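Local coordinates for protein putative acetyltransferase (Streptococcus mutans, PDB 4E2A) that is probably an acyltransferase of the GNAT family, which typically moves an acetyl group from acetyl-coenzyme A to an acceptor, at residues L50-A55 with S83-E88; K110-W113 with Q117-Q120; Q145-A150 with Y180-F185; F149-A154 with S160-G165. All coordinates share one frame; numbering follows the deposited sequence.

From the N terminus, contact 1 comes first: 50-55 of helix 48-63 meets 83-88 of helix 82-90, closing a mostly helical loop ahead of the central strands. Contact 2 follows in series as a short local closure, where the loop 117-120 folds back on the end of strand 104-113. The last two share helix 142-157. Contact 4 closes the shorter loop, onto strand 161-167, while contact 3 spans it and runs on to the start of strand 183-192; none cross. Gln117 of contact 2 reaches Trp163 of contact 4, and Glu88 of contact 1 packs on Lys110 of contact 2. Contacts 1 and 3 lie on opposite sides of the chain's centre.

Contact 1 of 4, residues L50-A55 with S83-E88; sequences LLQKIA and SVLKLE
Gln52 brings the one flat group among the touching side chains, yet neither face nor edge of its carboxamide meets Leu85. The contact is made at the aliphatic base of the residue. Leu85 CD1 rests 3.6 Å from both Gln52 CA and Gln52 CB, so one methyl is pressed against the surface of the opposite helix. The amide itself turns to another partner: Gln52 NE2 donates to the carbonyl O of Tyr80, in the link just before helix 82-90. With CG anti to the backbone N (chi1 172°) and the chain extended beyond it, the amide is carried past Leu85.

The other branch of Leu85 is turned to Leu51. Leu85 CD2 and Leu51 CD2 are 4.0 Å apart, the two side chains crossing at a slant and touching through one methyl each. Leu85 is thus the bridging residue, its fork straddling two consecutive positions of helix 48-63. Its CA lies 7.3 Å from Gln52 CA, the nearest CA pair of the two segments, and the join is apolar, with no hydrogen bond between the segments.

Tyr80 also packs on Leu85 and on Ala55. On the sheet side, Leu51 and Ile54 lie on Phe98 of strand 94-101, Ala55 on Phe108 of strand 104-113, and Glu88 forms a salt bridge with Arg130 of strand 125-133. Helix 82-90 is thereby joined to helix 48-63 and to the sheet.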
loop_
_atom_site.group_PDB
_atom_site.type_symbol
_atom_site.label_atom_id
_atom_site.label_comp_id
_atom_site.label_asym_id
_atom_site.label_seq_id
_atom_site.Cartn_x
_atom_site.Cartn_y
_atom_site.Cartn_z
ATOM N N LEU B 50 -21.884 -8.609 14.580
ATOM C CA LEU B 50 -21.017 -8.738 15.710
ATOM C C LEU B 50 -19.550 -8.525 15.293
ATOM O O LEU B 50 -18.864 -7.726 15.827
ATOM C CB LEU B 50 -21.267 -10.093 16.349
ATOM C CG LEU B 50 -20.475 -10.421 17.581
ATOM C CD1 LEU B 50 -20.283 -9.270 18.511
ATOM C CD2 LEU B 50 -20.970 -11.636 18.262
ATOM N N LEU B 51 -19.144 -9.186 14.243
ATOM C CA LEU B 51 -17.828 -9.014 13.694
ATOM C C LEU B 51 -17.514 -7.568 13.321
ATOM O O LEU B 51 -16.488 -7.078 13.647
ATOM C CB LEU B 51 -17.664 -9.918 12.508
ATOM C CG LEU B 51 -16.349 -9.793 11.779
ATOM C CD1 LEU B 51 -15.185 -10.083 12.639
ATOM C CD2 LEU B 51 -16.315 -10.508 10.476
ATOM N N GLN B 52 -18.430 -6.917 12.634
ATOM C CA GLN B 52 -18.214 -5.527 12.230
ATOM C C GLN B 52 -17.971 -4.699 13.487
ATOM O O GLN B 52 -17.056 -3.862 13.545
ATOM C CB GLN B 52 -19.429 -4.984 11.426
ATOM C CG GLN B 52 -19.359 -3.485 11.132
ATOM C CD GLN B 52 -20.597 -2.938 10.420
ATOM O OE1 GLN B 52 -21.697 -2.975 10.961
ATOM N NE2 GLN B 52 -20.415 -2.445 9.181
ATOM N N LYS B 53 -18.780 -4.958 14.512
ATOM C CA LYS B 53 -18.710 -4.190 15.754
ATOM C C LYS B 53 -17.330 -4.302 16.423
ATOM O O LYS B 53 -16.699 -3.289 16.772
ATOM C CB LYS B 53 -19.821 -4.629 16.717
ATOM C CG LYS B 53 -19.740 -4.001 18.107
ATOM C CD LYS B 53 -21.003 -4.320 18.916
ATOM C CE LYS B 53 -20.923 -3.815 20.360
ATOM N NZ LYS B 53 -21.113 -2.333 20.466
ATOM N N ILE B 54 -16.859 -5.530 16.592
ATOM C CA ILE B 54 -15.605 -5.720 17.277
ATOM C C ILE B 54 -14.452 -5.218 16.405
ATOM O O ILE B 54 -13.526 -4.594 16.910
ATOM C CB ILE B 54 -15.387 -7.183 17.720
ATOM C CG1 ILE B 54 -14.126 -7.285 18.570
ATOM C CG2 ILE B 54 -15.235 -8.097 16.527
ATOM C CD1 ILE B 54 -14.056 -8.573 19.402
ATOM N N ALA B 55 -14.519 -5.470 15.099
ATOM C CA ALA B 55 -13.515 -4.942 14.184
ATOM C C ALA B 55 -13.430 -3.409 14.292
ATOM O O ALA B 55 -12.335 -2.846 14.391
ATOM C CB ALA B 55 -13.807 -5.372 12.763
ATOM N N SER B 83 -20.834 -5.560 3.745
ATOM C CA SER B 83 -20.656 -6.251 2.462
ATOM C C SER B 83 -19.221 -6.758 2.242
ATOM O O SER B 83 -19.018 -7.853 1.710
ATOM C CB SER B 83 -21.123 -5.374 1.284
ATOM O OG SER B 83 -20.356 -4.182 1.160
ATOM N N VAL B 84 -18.234 -5.958 2.621
ATOM C CA VAL B 84 -16.832 -6.383 2.500
ATOM C C VAL B 84 -16.545 -7.529 3.478
ATOM O O VAL B 84 -15.937 -8.538 3.121
ATOM C CB VAL B 84 -15.861 -5.205 2.705
ATOM C CG1 VAL B 84 -14.419 -5.684 2.755
ATOM C CG2 VAL B 84 -16.054 -4.148 1.596
ATOM N N LEU B 85 -17.002 -7.378 4.710
ATOM C CA LEU B 85 -16.845 -8.453 5.689
ATOM C C LEU B 85 -17.594 -9.722 5.253
ATOM O O LEU B 85 -17.122 -10.845 5.476
ATOM C CB LEU B 85 -17.314 -7.981 7.068
ATOM C CG LEU B 85 -16.444 -6.895 7.706
ATOM C CD1 LEU B 85 -17.162 -6.309 8.909
ATOM C CD2 LEU B 85 -15.099 -7.483 8.088
ATOM N N LYS B 86 -18.757 -9.548 4.624
ATOM C CA LYS B 86 -19.480 -10.708 4.096
ATOM C C LYS B 86 -18.650 -11.505 3.081
ATOM O O LYS B 86 -18.585 -12.740 3.156
ATOM C CB LYS B 86 -20.820 -10.292 3.484
ATOM C CG LYS B 86 -21.592 -11.444 2.823
ATOM C CD LYS B 86 -22.157 -12.436 3.840
ATOM C CE LYS B 86 -22.921 -13.565 3.111
ATOM N NZ LYS B 86 -23.149 -14.784 3.950
ATOM N N LEU B 87 -18.027 -10.811 2.123
ATOM C CA LEU B 87 -17.157 -11.464 1.138
ATOM C C LEU B 87 -15.993 -12.188 1.801
ATOM O O LEU B 87 -15.578 -13.251 1.358
ATOM C CB LEU B 87 -16.591 -10.454 0.146
ATOM C CG LEU B 87 -17.575 -9.801 -0.826
ATOM C CD1 LEU B 87 -16.909 -8.645 -1.567
ATOM C CD2 LEU B 87 -18.126 -10.829 -1.816
ATOM N N GLU B 88 -15.448 -11.592 2.841
ATOM C CA GLU B 88 -14.398 -12.189 3.623
ATOM C C GLU B 88 -14.870 -13.468 4.302
ATOM O O GLU B 88 -14.197 -14.411 4.286
ATOM C CB GLU B 88 -13.795 -11.172 4.610
ATOM C CG GLU B 88 -13.069 -10.025 3.925
ATOM C CD GLU B 88 -12.352 -9.081 4.866
ATOM O OE1 GLU B 88 -12.439 -9.283 6.062
ATOM O OE2 GLU B 88 -11.698 -8.170 4.394
#

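Contact 2 of 4, residues K110-W113 with Q117-Q120; sequences KVNW and QTEQ
Gln117 opens the returning segment against Asn112, its CA lying 3.7 Å from Asn112 CB and 5.0 Å from Asn112 CA. Its side chain then runs alongside the next residue of the strand: Gln117 CG sits 3.7 Å from Trp113 CA, against the backbone, while the Trp113 side chain leaves in the other direction. CG is anti to the carbonyl carbon (chi1 -57°) and the chain is extended beyond it, which lays the methylene on Trp113 and sends the amide onward. Both ends of that amide are engaged, NE2 with the carbonyl O of Gly114 and OE1 with Trp163 NE1.

Thr118 follows, presenting its methyl CG2 to the amide end of Asn112, the two side chains crossing at roughly a right angle. Its hydroxyl is hydrogen-bonded to the carboxylate of Glu127. Further on, Gln120 NE2 reaches back to the same Gly114 carbonyl that Gln117 uses, so two side-chain amides hold the loop.

The segment lies in the connection of a beta hairpin, antiparallel strands 104-113 and 125-133 of the GNAT sheet. Strand 94-101 borders 104-113 on its other side, and the bond from Gln117 to Trp163 extends the tie across strand 125-133 to strand 161-167.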
loop_
_atom_site.group_PDB
_atom_site.type_symbol
_atom_site.label_atom_id
_atom_site.label_comp_id
_atom_site.label_asym_id
_atom_site.label_seq_id
_atom_site.Cartn_x
_atom_site.Cartn_y
_atom_site.Cartn_z
ATOM N N LYS B 110 -7.742 -13.036 11.503
ATOM C CA LYS B 110 -7.980 -13.393 10.093
ATOM C C LYS B 110 -6.750 -14.022 9.465
ATOM O O LYS B 110 -5.640 -13.466 9.548
ATOM C CB LYS B 110 -8.485 -12.199 9.258
ATOM C CG LYS B 110 -8.755 -12.516 7.775
ATOM C CD LYS B 110 -9.235 -11.263 7.014
ATOM C CE LYS B 110 -9.752 -11.627 5.608
ATOM N NZ LYS B 110 -8.691 -11.642 4.543
ATOM N N VAL B 111 -6.942 -15.188 8.845
ATOM C CA VAL B 111 -5.840 -15.872 8.149
ATOM C C VAL B 111 -6.138 -16.105 6.657
ATOM O O VAL B 111 -7.281 -16.258 6.279
ATOM C CB VAL B 111 -5.439 -17.197 8.857
ATOM C CG1 VAL B 111 -4.795 -16.876 10.227
ATOM C CG2 VAL B 111 -6.641 -18.096 9.022
ATOM N N ASN B 112 -5.105 -16.094 5.815
ATOM C CA ASN B 112 -5.284 -16.259 4.378
ATOM C C ASN B 112 -4.337 -17.289 3.772
ATOM O O ASN B 112 -3.230 -17.503 4.273
ATOM C CB ASN B 112 -5.042 -14.947 3.619
ATOM C CG ASN B 112 -5.762 -13.759 4.215
ATOM O OD1 ASN B 112 -5.165 -12.694 4.376
ATOM N ND2 ASN B 112 -7.042 -13.910 4.500
ATOM N N TRP B 113 -4.771 -17.905 2.678
ATOM C CA TRP B 113 -3.881 -18.691 1.835
ATOM C C TRP B 113 -4.362 -18.623 0.375
ATOM O O TRP B 113 -5.389 -17.997 0.097
ATOM C CB TRP B 113 -3.789 -20.133 2.329
ATOM C CG TRP B 113 -5.077 -20.892 2.273
ATOM C CD1 TRP B 113 -5.501 -21.706 1.258
ATOM C CD2 TRP B 113 -6.099 -20.933 3.276
ATOM N NE1 TRP B 113 -6.732 -22.249 1.571
ATOM C CE2 TRP B 113 -7.117 -21.792 2.807
ATOM C CE3 TRP B 113 -6.259 -20.327 4.531
ATOM C CZ2 TRP B 113 -8.284 -22.044 3.536
ATOM C CZ3 TRP B 113 -7.414 -20.584 5.253
ATOM C CH2 TRP B 113 -8.412 -21.435 4.753
ATOM N N GLN B 117 -4.327 -14.321 -0.103
ATOM C CA GLN B 117 -3.272 -13.631 0.613
ATOM C C GLN B 117 -3.222 -12.185 0.127
ATOM O O GLN B 117 -3.532 -11.889 -1.033
ATOM C CB GLN B 117 -1.914 -14.320 0.428
ATOM C CG GLN B 117 -1.882 -15.800 0.845
ATOM C CD GLN B 117 -0.558 -16.465 0.481
ATOM O OE1 GLN B 117 0.475 -16.238 1.124
ATOM N NE2 GLN B 117 -0.584 -17.278 -0.557
ATOM N N THR B 118 -2.838 -11.282 1.016
ATOM C CA THR B 118 -2.770 -9.868 0.662
ATOM C C THR B 118 -1.673 -9.594 -0.363
ATOM O O THR B 118 -1.753 -8.626 -1.119
ATOM C CB THR B 118 -2.560 -8.970 1.898
ATOM O OG1 THR B 118 -1.302 -9.263 2.520
ATOM C CG2 THR B 118 -3.684 -9.173 2.909
ATOM N N GLU B 119 -0.654 -10.448 -0.375
ATOM C CA GLU B 119 0.461 -10.323 -1.313
ATOM C C GLU B 119 0.958 -11.704 -1.699
ATOM O O GLU B 119 0.995 -12.608 -0.870
ATOM C CB GLU B 119 1.608 -9.516 -0.696
ATOM C CG GLU B 119 1.281 -8.045 -0.481
ATOM C CD GLU B 119 2.369 -7.291 0.268
ATOM O OE1 GLU B 119 3.141 -7.936 1.012
ATOM O OE2 GLU B 119 2.449 -6.048 0.113
ATOM N N GLN B 120 1.331 -11.876 -2.962
ATOM C CA GLN B 120 1.948 -13.126 -3.385
ATOM C C GLN B 120 3.461 -13.003 -3.252
ATOM O O GLN B 120 4.130 -12.487 -4.152
ATOM C CB GLN B 120 1.566 -13.477 -4.827
ATOM C CG GLN B 120 0.091 -13.783 -5.035
ATOM C CD GLN B 120 -0.407 -14.926 -4.161
ATOM O OE1 GLN B 120 0.199 -16.001 -4.103
ATOM N NE2 GLN B 120 -1.514 -14.693 -3.470
#

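Contact 3 of 4, residues Q145-A150 with Y180-F185; sequences QLFEFA and YGFEQF
Phe147 turns the outer edge of its ring to both Tyr180 and Phe182. The rim atom Phe147 CE2 comes over one face of Tyr180, 3.8 Å from Tyr180 CD2, in a T-shaped (edge-to-face) pair with centroids 5.3 Å apart and planes at 67°. The approach is offset toward the rim of the tyrosine. The neighbouring rim atom, Phe147 CZ, meets Phe182 CE1 at 3.8 Å, the two side chains coming from opposite directions. CG of Phe147 is anti to its backbone N (chi1 -172°), which carries the ring away from the helix and toward both partners.

Glu148, the next residue, takes the hydroxyl of that tyrosine. Tyr180 OH donates to Glu148 OE2 at 2.6 Å, a short bond that uses the anti lone pair of the carboxylate oxygen. The oxygen lies at the tyrosine's edge and in its plane, whereas the carboxylate plane stands at 85° to the ring. Tyr180 is therefore held twice, by a phenylalanine edge over its face and by an acid at its tip.

Between the two aromatic residues, Gly181 takes a positive phi and ends helix 171-179 in a Schellman motif ahead of strand 183-192. The Gly-Phe pair matches the signature commonly found after the last helix of GNAT acetyltransferases, packed here on helix 142-157.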
loop_
_atom_site.group_PDB
_atom_site.type_symbol
_atom_site.label_atom_id
_atom_site.label_comp_id
_atom_site.label_asym_id
_atom_site.label_seq_id
_atom_site.Cartn_x
_atom_site.Cartn_y
_atom_site.Cartn_z
ATOM N N GLN B 145 -2.713 -16.722 23.070
ATOM C CA GLN B 145 -3.472 -17.932 22.784
ATOM C C GLN B 145 -4.009 -17.929 21.350
ATOM O O GLN B 145 -3.984 -18.944 20.674
ATOM C CB GLN B 145 -4.631 -18.082 23.768
ATOM C CG GLN B 145 -5.274 -19.449 23.759
ATOM C CD GLN B 145 -6.281 -19.614 24.879
ATOM O OE1 GLN B 145 -6.271 -18.854 25.855
ATOM N NE2 GLN B 145 -7.168 -20.600 24.740
ATOM N N LEU B 146 -4.494 -16.782 20.886
ATOM C CA LEU B 146 -5.014 -16.697 19.521
ATOM C C LEU B 146 -3.870 -16.789 18.477
ATOM O O LEU B 146 -4.039 -17.418 17.446
ATOM C CB LEU B 146 -5.863 -15.440 19.338
ATOM C CG LEU B 146 -6.701 -15.259 18.066
ATOM C CD1 LEU B 146 -7.510 -16.489 17.682
ATOM C CD2 LEU B 146 -7.638 -14.029 18.224
ATOM N N PHE B 147 -2.714 -16.190 18.762
ATOM C CA PHE B 147 -1.564 -16.296 17.866
ATOM C C PHE B 147 -1.064 -17.733 17.784
ATOM O O PHE B 147 -0.775 -18.232 16.697
ATOM C CB PHE B 147 -0.433 -15.344 18.263
ATOM C CG PHE B 147 0.701 -15.272 17.248
ATOM C CD1 PHE B 147 0.546 -14.587 16.046
ATOM C CD2 PHE B 147 1.922 -15.872 17.511
ATOM C CE1 PHE B 147 1.587 -14.512 15.118
ATOM C CE2 PHE B 147 2.979 -15.798 16.593
ATOM C CZ PHE B 147 2.815 -15.112 15.397
ATOM N N GLU B 148 -0.998 -18.409 18.929
ATOM C CA GLU B 148 -0.611 -19.810 18.952
ATOM C C GLU B 148 -1.612 -20.719 18.222
ATOM O O GLU B 148 -1.218 -21.698 17.576
ATOM C CB GLU B 148 -0.349 -20.264 20.400
ATOM C CG GLU B 148 0.721 -19.401 21.061
ATOM C CD GLU B 148 1.436 -20.073 22.227
ATOM O OE1 GLU B 148 0.921 -21.089 22.722
ATOM O OE2 GLU B 148 2.522 -19.579 22.621
ATOM N N PHE B 149 -2.900 -20.390 18.311
ATOM C CA PHE B 149 -3.920 -21.087 17.535
ATOM C C PHE B 149 -3.679 -20.874 16.033
ATOM O O PHE B 149 -3.826 -21.807 15.230
ATOM C CB PHE B 149 -5.328 -20.616 17.946
ATOM C CG PHE B 149 -6.445 -21.182 17.102
ATOM C CD1 PHE B 149 -7.090 -22.368 17.472
ATOM C CD2 PHE B 149 -6.875 -20.518 15.947
ATOM C CE1 PHE B 149 -8.127 -22.903 16.694
ATOM C CE2 PHE B 149 -7.918 -21.030 15.171
ATOM C CZ PHE B 149 -8.546 -22.234 15.545
ATOM N N ALA B 150 -3.334 -19.644 15.652
ATOM C CA ALA B 150 -3.034 -19.349 14.246
ATOM C C ALA B 150 -1.873 -20.186 13.713
ATOM O O ALA B 150 -1.961 -20.707 12.596
ATOM C CB ALA B 150 -2.745 -17.854 14.031
ATOM N N TYR B 180 9.114 -17.235 18.153
ATOM C CA TYR B 180 8.329 -18.307 17.558
ATOM C C TYR B 180 9.011 -18.887 16.328
ATOM O O TYR B 180 8.491 -19.806 15.701
ATOM C CB TYR B 180 6.922 -17.820 17.204
ATOM C CG TYR B 180 6.013 -17.700 18.407
ATOM C CD1 TYR B 180 5.394 -18.823 18.944
ATOM C CD2 TYR B 180 5.794 -16.468 19.016
ATOM C CE1 TYR B 180 4.568 -18.726 20.041
ATOM C CE2 TYR B 180 4.969 -16.355 20.116
ATOM C CZ TYR B 180 4.359 -17.484 20.619
ATOM O OH TYR B 180 3.546 -17.369 21.715
ATOM N N GLY B 181 10.176 -18.358 15.978
ATOM C CA GLY B 181 10.904 -18.870 14.827
ATOM C C GLY B 181 10.694 -18.124 13.508
ATOM O O GLY B 181 11.033 -18.654 12.445
ATOM N N PHE B 182 10.139 -16.910 13.554
ATOM C CA PHE B 182 9.974 -16.123 12.324
ATOM C C PHE B 182 11.303 -15.438 11.964
ATOM O O PHE B 182 12.074 -15.067 12.853
ATOM C CB PHE B 182 8.857 -15.069 12.452
ATOM C CG PHE B 182 7.455 -15.634 12.374
ATOM C CD1 PHE B 182 6.863 -16.237 13.480
ATOM C CD2 PHE B 182 6.736 -15.567 11.196
ATOM C CE1 PHE B 182 5.552 -16.765 13.402
ATOM C CE2 PHE B 182 5.433 -16.077 11.111
ATOM C CZ PHE B 182 4.845 -16.677 12.223
ATOM N N GLU B 183 11.550 -15.263 10.665
ATOM C CA GLU B 183 12.781 -14.649 10.157
ATOM C C GLU B 183 12.450 -13.758 8.967
ATOM O O GLU B 183 11.559 -14.071 8.176
ATOM C CB GLU B 183 13.769 -15.715 9.674
ATOM C CG GLU B 183 14.040 -16.860 10.632
ATOM C CD GLU B 183 14.764 -18.027 9.942
ATOM O OE1 GLU B 183 15.019 -17.942 8.714
ATOM O OE2 GLU B 183 15.077 -19.028 10.625
ATOM N N GLN B 184 13.173 -12.656 8.826
ATOM C CA GLN B 184 12.917 -11.738 7.727
ATOM C C GLN B 184 13.321 -12.393 6.422
ATOM O O GLN B 184 14.259 -13.192 6.385
ATOM C CB GLN B 184 13.671 -10.422 7.917
ATOM C CG GLN B 184 13.648 -9.520 6.694
ATOM C CD GLN B 184 14.070 -8.105 7.021
ATOM O OE1 GLN B 184 14.352 -7.788 8.179
ATOM N NE2 GLN B 184 14.109 -7.240 6.006
ATOM N N PHE B 185 12.603 -12.078 5.350
ATOM C CA PHE B 185 12.961 -12.627 4.048
ATOM C C PHE B 185 12.733 -11.601 2.956
ATOM O O PHE B 185 13.137 -11.791 1.807
ATOM C CB PHE B 185 12.199 -13.921 3.759
ATOM C CG PHE B 185 10.727 -13.734 3.542
ATOM C CD1 PHE B 185 10.199 -13.729 2.251
ATOM C CD2 PHE B 185 9.861 -13.583 4.625
ATOM C CE1 PHE B 185 8.834 -13.557 2.039
ATOM C CE2 PHE B 185 8.497 -13.427 4.435
ATOM C CZ PHE B 185 7.976 -13.406 3.127
#

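Contact 4 of 4, residues F149-A154 with S160-G165; sequences FALERA and SWVWLG
Ala154 and Val162 mark the nearest approach of helix and strand, their CA atoms 6.3 Å apart. They lie in the second half of a beta-alpha-beta unit, in which strand 125-133 leads through helix 142-157 to strand 161-167, its parallel neighbour in the sheet of the GNAT fold. The helical segment has regular i to i+4 bonding, with Ala154 N to Ala150 O at 3.0 Å, and the chain returns after a short link as an extended strand. The segments share no hydrogen bond; their join is wholly apolar.

Val162 is directed at the helix, and Ala154 back at it. The small alanine lets the strand come close: Ala154 CB is 3.9 Å from Val162 CB. One turn earlier, Leu151 swings its end toward the same valine and also reaches Tyr180 and Phe182. Phe126 of strand 125-133 packs on both Ala154 and Val162, and Ile128 adds to the cover of the valine, so this end of the helix lies on strands 125-133 and 161-167, while Ala150 packs on Leu109 of strand 104-113.

Val162 CG2 makes the closer methyl contact, 4.0 Å from Ala154 CB; Leu151 CD2 is a loose neighbour of Val162 CG1 at 4.4 Å.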
loop_
_atom_site.group_PDB
_atom_site.type_symbol
_atom_site.label_atom_id
_atom_site.label_comp_id
_atom_site.label_asym_id
_atom_site.label_seq_id
_atom_site.Cartn_x
_atom_site.Cartn_y
_atom_site.Cartn_z
ATOM N N PHE B 149 -2.900 -20.390 18.311
ATOM C CA PHE B 149 -3.920 -21.087 17.535
ATOM C C PHE B 149 -3.679 -20.874 16.033
ATOM O O PHE B 149 -3.826 -21.807 15.230
ATOM C CB PHE B 149 -5.328 -20.616 17.946
ATOM C CG PHE B 149 -6.445 -21.182 17.102
ATOM C CD1 PHE B 149 -7.090 -22.368 17.472
ATOM C CD2 PHE B 149 -6.875 -20.518 15.947
ATOM C CE1 PHE B 149 -8.127 -22.903 16.694
ATOM C CE2 PHE B 149 -7.918 -21.030 15.171
ATOM C CZ PHE B 149 -8.546 -22.234 15.545
ATOM N N ALA B 150 -3.334 -19.644 15.652
ATOM C CA ALA B 150 -3.034 -19.349 14.246
ATOM C C ALA B 150 -1.873 -20.186 13.713
ATOM O O ALA B 150 -1.961 -20.707 12.596
ATOM C CB ALA B 150 -2.745 -17.854 14.031
ATOM N N LEU B 151 -0.799 -20.310 14.498
ATOM C CA LEU B 151 0.360 -21.142 14.113
ATOM C C LEU B 151 0.008 -22.624 13.974
ATOM O O LEU B 151 0.538 -23.325 13.096
ATOM C CB LEU B 151 1.495 -21.002 15.132
ATOM C CG LEU B 151 2.047 -19.592 15.313
ATOM C CD1 LEU B 151 3.136 -19.587 16.370
ATOM C CD2 LEU B 151 2.559 -19.040 13.972
ATOM N N GLU B 152 -0.867 -23.114 14.847
ATOM C CA GLU B 152 -1.313 -24.503 14.739
ATOM C C GLU B 152 -2.206 -24.731 13.503
ATOM O O GLU B 152 -2.067 -25.739 12.808
ATOM C CB GLU B 152 -1.993 -24.967 16.027
ATOM C CG GLU B 152 -2.417 -26.424 15.990
ATOM C CD GLU B 152 -1.271 -27.386 15.667
ATOM O OE1 GLU B 152 -0.092 -27.046 15.922
ATOM O OE2 GLU B 152 -1.559 -28.496 15.161
ATOM N N ARG B 153 -3.096 -23.785 13.203
ATOM C CA ARG B 153 -3.849 -23.863 11.952
ATOM C C ARG B 153 -2.912 -23.945 10.750
ATOM O O ARG B 153 -3.131 -24.719 9.809
ATOM C CB ARG B 153 -4.811 -22.672 11.796
ATOM C CG ARG B 153 -6.027 -22.743 12.695
ATOM C CD ARG B 153 -6.839 -24.009 12.441
ATOM N NE ARG B 153 -7.380 -24.073 11.080
ATOM C CZ ARG B 153 -8.102 -25.096 10.618
ATOM N NH1 ARG B 153 -8.357 -26.144 11.400
ATOM N NH2 ARG B 153 -8.566 -25.081 9.371
ATOM N N ALA B 154 -1.859 -23.142 10.784
ATOM C CA ALA B 154 -0.869 -23.127 9.703
ATOM C C ALA B 154 -0.213 -24.492 9.563
ATOM O O ALA B 154 -0.019 -24.989 8.450
ATOM C CB ALA B 154 0.194 -22.055 9.957
ATOM N N SER B 160 3.869 -24.817 3.348
ATOM C CA SER B 160 5.288 -24.807 3.681
ATOM C C SER B 160 5.709 -23.652 4.590
ATOM O O SER B 160 6.650 -23.796 5.355
ATOM C CB SER B 160 6.151 -24.828 2.418
ATOM O OG SER B 160 5.959 -26.046 1.717
ATOM N N TRP B 161 4.994 -22.527 4.514
ATOM C CA TRP B 161 5.377 -21.317 5.247
ATOM C C TRP B 161 4.163 -20.594 5.856
ATOM O O TRP B 161 3.061 -20.608 5.303
ATOM C CB TRP B 161 6.172 -20.347 4.344
ATOM C CG TRP B 161 7.347 -20.969 3.676
ATOM C CD1 TRP B 161 7.396 -21.480 2.415
ATOM C CD2 TRP B 161 8.654 -21.172 4.240
ATOM N NE1 TRP B 161 8.653 -21.985 2.152
ATOM C CE2 TRP B 161 9.438 -21.809 3.255
ATOM C CE3 TRP B 161 9.226 -20.876 5.481
ATOM C CZ2 TRP B 161 10.773 -22.158 3.477
ATOM C CZ3 TRP B 161 10.560 -21.228 5.694
ATOM C CH2 TRP B 161 11.311 -21.855 4.696
ATOM N N VAL B 162 4.380 -20.000 7.018
ATOM C CA VAL B 162 3.448 -19.026 7.569
ATOM C C VAL B 162 4.232 -17.722 7.652
ATOM O O VAL B 162 5.412 -17.715 8.020
ATOM C CB VAL B 162 2.903 -19.477 8.950
ATOM C CG1 VAL B 162 4.036 -19.693 9.932
ATOM C CG2 VAL B 162 1.892 -18.464 9.515
ATOM N N TRP B 163 3.603 -16.627 7.243
ATOM C CA TRP B 163 4.257 -15.333 7.228
ATOM C C TRP B 163 3.367 -14.195 7.733
ATOM O O TRP B 163 2.142 -14.307 7.796
ATOM C CB TRP B 163 4.773 -15.010 5.816
ATOM C CG TRP B 163 3.694 -14.732 4.824
ATOM C CD1 TRP B 163 2.957 -15.648 4.143
ATOM C CD2 TRP B 163 3.227 -13.442 4.401
ATOM N NE1 TRP B 163 2.079 -15.014 3.306
ATOM C CE2 TRP B 163 2.215 -13.671 3.447
ATOM C CE3 TRP B 163 3.572 -12.131 4.728
ATOM C CZ2 TRP B 163 1.533 -12.617 2.818
ATOM C CZ3 TRP B 163 2.891 -11.088 4.105
ATOM C CH2 TRP B 163 1.880 -11.340 3.169
ATOM N N LEU B 164 4.005 -13.087 8.089
ATOM C CA LEU B 164 3.285 -11.894 8.482
ATOM C C LEU B 164 4.168 -10.674 8.221
ATOM O O LEU B 164 5.366 -10.806 7.995
ATOM C CB LEU B 164 2.860 -11.986 9.953
ATOM C CG LEU B 164 3.935 -12.370 10.977
ATOM C CD1 LEU B 164 4.749 -11.148 11.298
ATOM C CD2 LEU B 164 3.282 -12.905 12.250
ATOM N N GLY B 165 3.562 -9.494 8.217
ATOM C CA GLY B 165 4.302 -8.264 8.027
ATOM C C GLY B 165 4.448 -7.523 9.334
ATOM O O GLY B 165 3.548 -7.544 10.161
#